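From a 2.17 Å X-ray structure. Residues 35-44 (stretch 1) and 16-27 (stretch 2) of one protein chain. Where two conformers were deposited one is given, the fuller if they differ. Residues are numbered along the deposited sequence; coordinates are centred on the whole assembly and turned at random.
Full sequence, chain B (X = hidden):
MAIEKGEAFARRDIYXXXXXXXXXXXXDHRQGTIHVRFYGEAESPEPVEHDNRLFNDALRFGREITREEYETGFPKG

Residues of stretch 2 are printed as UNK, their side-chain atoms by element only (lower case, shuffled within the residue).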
# COMPACT_ATOMS: atom_id res chain seq x y z
N HIS B 35 -9.91 -9.92 13.41
CA HIS B 35 -8.72 -10.66 13.78
C HIS B 35 -7.87 -10.90 12.55
O HIS B 35 -8.39 -10.95 11.43
CB HIS B 35 -9.05 -11.99 14.44
CG HIS B 35 -9.49 -11.84 15.86
ND1 HIS B 35 -10.79 -11.54 16.20
CD2 HIS B 35 -8.80 -11.93 17.02
CE1 HIS B 35 -10.88 -11.45 17.52
NE2 HIS B 35 -9.69 -11.68 18.04
N VAL B 36 -6.56 -11.07 12.75
CA VAL B 36 -5.61 -11.22 11.66
C VAL B 36 -4.97 -12.59 11.76
O VAL B 36 -4.75 -13.09 12.88
CB VAL B 36 -4.55 -10.11 11.68
CG1 VAL B 36 -3.67 -10.20 12.96
CG2 VAL B 36 -3.68 -10.19 10.45
N ARG B 37 -4.70 -13.22 10.60
CA ARG B 37 -3.98 -14.49 10.54
C ARG B 37 -3.00 -14.43 9.38
O ARG B 37 -3.42 -14.38 8.21
CB ARG B 37 -4.92 -15.67 10.36
CG ARG B 37 -4.21 -17.01 10.41
CD ARG B 37 -5.17 -18.17 10.52
NE ARG B 37 -4.43 -19.43 10.58
CZ ARG B 37 -4.98 -20.64 10.50
NH1 ARG B 37 -6.29 -20.80 10.34
NH2 ARG B 37 -4.20 -21.70 10.57
N PHE B 38 -1.70 -14.40 9.68
CA PHE B 38 -0.67 -14.33 8.65
C PHE B 38 -0.42 -15.70 8.07
O PHE B 38 -0.63 -16.72 8.74
CB PHE B 38 0.63 -13.76 9.20
CG PHE B 38 0.54 -12.28 9.55
CD1 PHE B 38 0.25 -11.87 10.84
CD2 PHE B 38 0.71 -11.33 8.58
CE1 PHE B 38 0.15 -10.54 11.16
CE2 PHE B 38 0.61 -9.95 8.89
CZ PHE B 38 0.33 -9.58 10.18
N TYR B 39 0.02 -15.74 6.81
CA TYR B 39 0.28 -17.01 6.14
C TYR B 39 1.22 -17.84 6.99
O TYR B 39 2.21 -17.33 7.51
CB TYR B 39 0.92 -16.80 4.77
CG TYR B 39 -0.02 -16.39 3.67
CD1 TYR B 39 -1.28 -15.85 3.94
CD2 TYR B 39 0.36 -16.55 2.35
CE1 TYR B 39 -2.12 -15.45 2.91
CE2 TYR B 39 -0.45 -16.16 1.33
CZ TYR B 39 -1.69 -15.61 1.60
OH TYR B 39 -2.48 -15.27 0.52
N GLY B 40 0.89 -19.12 7.16
CA GLY B 40 1.72 -20.03 7.91
C GLY B 40 1.65 -19.92 9.42
O GLY B 40 2.48 -20.54 10.12
N GLU B 41 0.68 -19.19 9.96
CA GLU B 41 0.59 -18.99 11.40
C GLU B 41 -0.82 -19.25 11.88
O GLU B 41 -1.77 -19.23 11.10
CB GLU B 41 0.99 -17.56 11.79
CG GLU B 41 2.45 -17.27 11.52
CD GLU B 41 2.86 -15.85 11.83
OE1 GLU B 41 2.19 -15.19 12.67
OE2 GLU B 41 3.86 -15.39 11.24
N ALA B 42 -0.96 -19.42 13.19
CA ALA B 42 -2.27 -19.34 13.81
C ALA B 42 -2.76 -17.89 13.85
O ALA B 42 -1.99 -16.93 13.72
CB ALA B 42 -2.24 -19.94 15.22
N GLU B 43 -4.07 -17.74 14.01
CA GLU B 43 -4.66 -16.42 14.17
C GLU B 43 -4.08 -15.71 15.40
O GLU B 43 -3.92 -16.32 16.47
CB GLU B 43 -6.18 -16.55 14.29
CG GLU B 43 -6.92 -15.23 14.45
CD GLU B 43 -8.42 -15.43 14.54
OE1 GLU B 43 -8.92 -15.51 15.69
OE2 GLU B 43 -9.10 -15.52 13.48
N SER B 44 -3.78 -14.43 15.24
CA SER B 44 -3.26 -13.66 16.37
C SER B 44 -4.40 -13.45 17.37
O SER B 44 -5.52 -13.15 16.98
CB SER B 44 -2.73 -12.30 15.90
OG SER B 44 -1.52 -12.48 15.16
N UNK B 16 -11.11 -12.59 4.49
CA UNK B 16 -10.36 -11.78 3.53
C UNK B 16 -8.98 -12.38 3.35
O UNK B 16 -8.31 -12.70 4.34
c UNK B 16 -11.61 -9.70 4.10
c UNK B 16 -9.27 -9.58 3.21
c UNK B 16 -11.62 -8.42 4.90
c UNK B 16 -10.23 -10.34 4.04
N UNK B 17 -8.54 -12.52 2.09
CA UNK B 17 -7.18 -12.89 1.75
C UNK B 17 -6.51 -11.72 1.02
O UNK B 17 -7.06 -11.20 0.05
c UNK B 17 -7.16 -14.14 0.87
o UNK B 17 -5.63 -15.13 -0.70
c UNK B 17 -5.75 -14.51 0.39
o UNK B 17 -4.77 -14.16 1.09
N UNK B 18 -5.34 -11.33 1.47
CA UNK B 18 -4.58 -10.25 0.82
C UNK B 18 -3.22 -10.84 0.48
O UNK B 18 -2.32 -10.83 1.32
o UNK B 18 -1.62 -4.49 -0.19
c UNK B 18 -3.64 -7.54 -0.14
c UNK B 18 -3.05 -6.96 2.11
c UNK B 18 -2.94 -6.41 -0.62
c UNK B 18 -3.70 -7.83 1.23
c UNK B 18 -2.32 -5.58 0.27
c UNK B 18 -2.35 -5.85 1.63
c UNK B 18 -4.47 -9.04 1.76
N UNK B 19 -3.07 -11.36 -0.74
CA UNK B 19 -1.86 -12.11 -1.03
C UNK B 19 -0.62 -11.22 -1.11
O UNK B 19 0.47 -11.68 -0.76
c UNK B 19 -1.98 -12.95 -2.30
c UNK B 19 -1.11 -14.22 -2.24
o UNK B 19 -1.65 -15.34 -2.11
o UNK B 19 0.13 -14.09 -2.31
N UNK B 20 -0.77 -9.94 -1.49
CA UNK B 20 0.41 -9.08 -1.58
C UNK B 20 1.22 -9.09 -0.28
O UNK B 20 2.45 -9.13 -0.33
c UNK B 20 0.02 -7.66 -1.96
c UNK B 20 2.10 -7.05 -3.27
c UNK B 20 2.58 -4.83 -1.64
c UNK B 20 3.45 -5.12 -2.70
c UNK B 20 1.21 -6.76 -2.23
c UNK B 20 3.20 -6.23 -3.51
c UNK B 20 1.48 -5.67 -1.41
N UNK B 21 0.56 -9.09 0.88
CA UNK B 21 1.28 -9.13 2.16
C UNK B 21 1.06 -10.44 2.91
O UNK B 21 1.23 -10.48 4.13
c UNK B 21 1.23 -6.54 2.48
c UNK B 21 0.90 -7.94 3.05
c UNK B 21 1.89 -5.60 3.47
o UNK B 21 2.49 -6.06 4.48
o UNK B 21 1.77 -4.38 3.27
N UNK B 22 0.68 -11.51 2.23
CA UNK B 22 0.60 -12.83 2.89
C UNK B 22 -0.21 -12.78 4.20
O UNK B 22 0.20 -13.31 5.23
o UNK B 22 3.89 -14.25 2.00
c UNK B 22 2.00 -13.37 3.16
c UNK B 22 2.71 -13.84 1.90
o UNK B 22 2.10 -13.80 0.82
N UNK B 23 -1.37 -12.13 4.16
CA UNK B 23 -2.15 -11.92 5.37
C UNK B 23 -3.62 -12.20 5.08
O UNK B 23 -4.10 -12.01 3.95
c UNK B 23 -2.35 -9.35 4.94
c UNK B 23 -2.59 -10.35 7.28
c UNK B 23 -1.93 -10.49 5.94
N UNK B 24 -4.32 -12.72 6.10
CA UNK B 24 -5.77 -12.91 6.08
C UNK B 24 -6.41 -12.27 7.32
O UNK B 24 -5.77 -12.08 8.37
c UNK B 24 -5.34 -15.09 4.91
c UNK B 24 -6.15 -14.41 6.01
o UNK B 24 -5.88 -15.05 7.28
N UNK B 25 -7.69 -11.96 7.20
CA UNK B 25 -8.46 -11.34 8.27
C UNK B 25 -9.79 -12.05 8.42
O UNK B 25 -10.33 -12.61 7.44
c UNK B 25 -5.64 -7.96 6.89
c UNK B 25 -6.92 -8.54 9.24
c UNK B 25 -5.14 -7.51 8.10
c UNK B 25 -5.79 -7.79 9.27
c UNK B 25 -7.46 -8.99 8.05
c UNK B 25 -6.78 -8.70 6.88
c UNK B 25 -8.73 -9.83 8.02
o UNK B 25 -4.00 -6.76 8.11
N UNK B 26 -10.29 -12.04 9.65
CA UNK B 26 -11.61 -12.54 9.98
C UNK B 26 -12.40 -11.41 10.64
O UNK B 26 -11.93 -10.81 11.62
c UNK B 26 -12.65 -15.44 12.41
n UNK B 26 -13.79 -14.75 14.89
n UNK B 26 -11.90 -15.15 13.62
c UNK B 26 -12.85 -14.21 11.48
c UNK B 26 -11.52 -13.76 10.89
c UNK B 26 -12.47 -14.84 14.79
n UNK B 26 -11.71 -14.61 15.86
N UNK B 27 -13.56 -11.11 10.08
CA UNK B 27 -14.50 -10.16 10.65
C UNK B 27 -15.68 -10.91 11.27
O UNK B 27 -16.28 -11.78 10.64
c UNK B 27 -16.35 -7.24 10.70
c UNK B 27 -17.69 -6.82 10.64
c UNK B 27 -17.45 -8.61 9.31
c UNK B 27 -15.45 -6.52 11.51
c UNK B 27 -15.92 -5.42 12.22
c UNK B 27 -18.17 -5.72 11.35
n UNK B 27 -18.35 -7.68 9.79
c UNK B 27 -16.22 -8.39 9.84
c UNK B 27 -17.27 -5.03 12.13
c UNK B 27 -14.96 -9.18 9.57
O HOH W 1 -12.85 -11.10 14.48

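Position 16 carries four carbons, forked at the first with one arm two carbons long, and touches nothing on stretch 1: I16. Position 17 has two carbons, the second bearing two oxygens, and a carboxylate oxygen meets the Y39 hydroxyl; this is an aspartate, D17, with D17 OD1 2.6 Å from Y39 OH. Position 18 is one carbon and a six-carbon ring bearing an oxygen; its CB points sideways and its ring end lies clear of stretch 1: Y18. Position 19 repeats the two-carbon, two-oxygen pattern, again beside the Y39 hydroxyl, and is D19, with D19 OD2 2.8 Å from Y39 OH. The Y39 hydroxyl thus sits between D17 OD1 and D19 OD2 with one proton to give; which of them receives it is left open.

Position 20 is one carbon and a plain six-carbon ring, its CB pointing away: F20. Position 21 has three carbons, the last with two oxygens, and stays clear of stretch 1: E21. Position 22 is again two carbons and two oxygens, and its backbone makes the hydrogen bond and the CH-pi contact: its O accepts from Y39 N at 2.9 Å, and its CA lies 3.5 Å from the Y39 ring centroid, almost on the ring normal. It is D22, with positive phi in the turn.

Position 23 shows one carbon carrying two more, packed against V36 and F38: V23, whose CG2 is 3.4 Å from V36 CG2 and 3.6 Å from F38 CE2. At position 24 one carbon carries an oxygen and a carbon, and the oxygen reaches the R37 carbonyl. This is T24; OG1 donates to R37 O at 2.7 Å, and the backbone N donates to the same carbonyl at 2.8 Å. Position 25 has one carbon, then a six-carbon ring bearing an oxygen, lying against V36: Y25, its CE2 3.4 Å from V36 CG2. Position 26 has three carbons, a nitrogen, then a carbon with two nitrogens; its nitrogens meet the E43 carboxylate and lie by the H35 ring. It is R26. Its NE meets E43 OE2 at 2.8 Å and its NH2 meets E43 OE1 at 2.9 Å, a two-pronged salt bridge, while NH2 also lies over one face of the H35 ring. Position 27, with fused rings holding eight carbons and a nitrogen, has its CB pointing away: W27.

The contact is an antiparallel strand pairing with a different rule for each face. Paired backbone hydrogen bonds join H35 to R26 and R37 to T24. V36, F38, V23 and Y25 share the apolar face; H35, R37, T24 and R26 share the polar one. Where the strand ends, Y39 extends the grip: its amide holds D22 O, its ring covers the D22 backbone, and its hydroxyl reaches D17 and D19. G40, at positive phi, sits in the type II turn from F38 to E41, after which the chain comes back far enough for E43 to meet R26.

Stretch 2 16-27: IDYDFEDVTYRW
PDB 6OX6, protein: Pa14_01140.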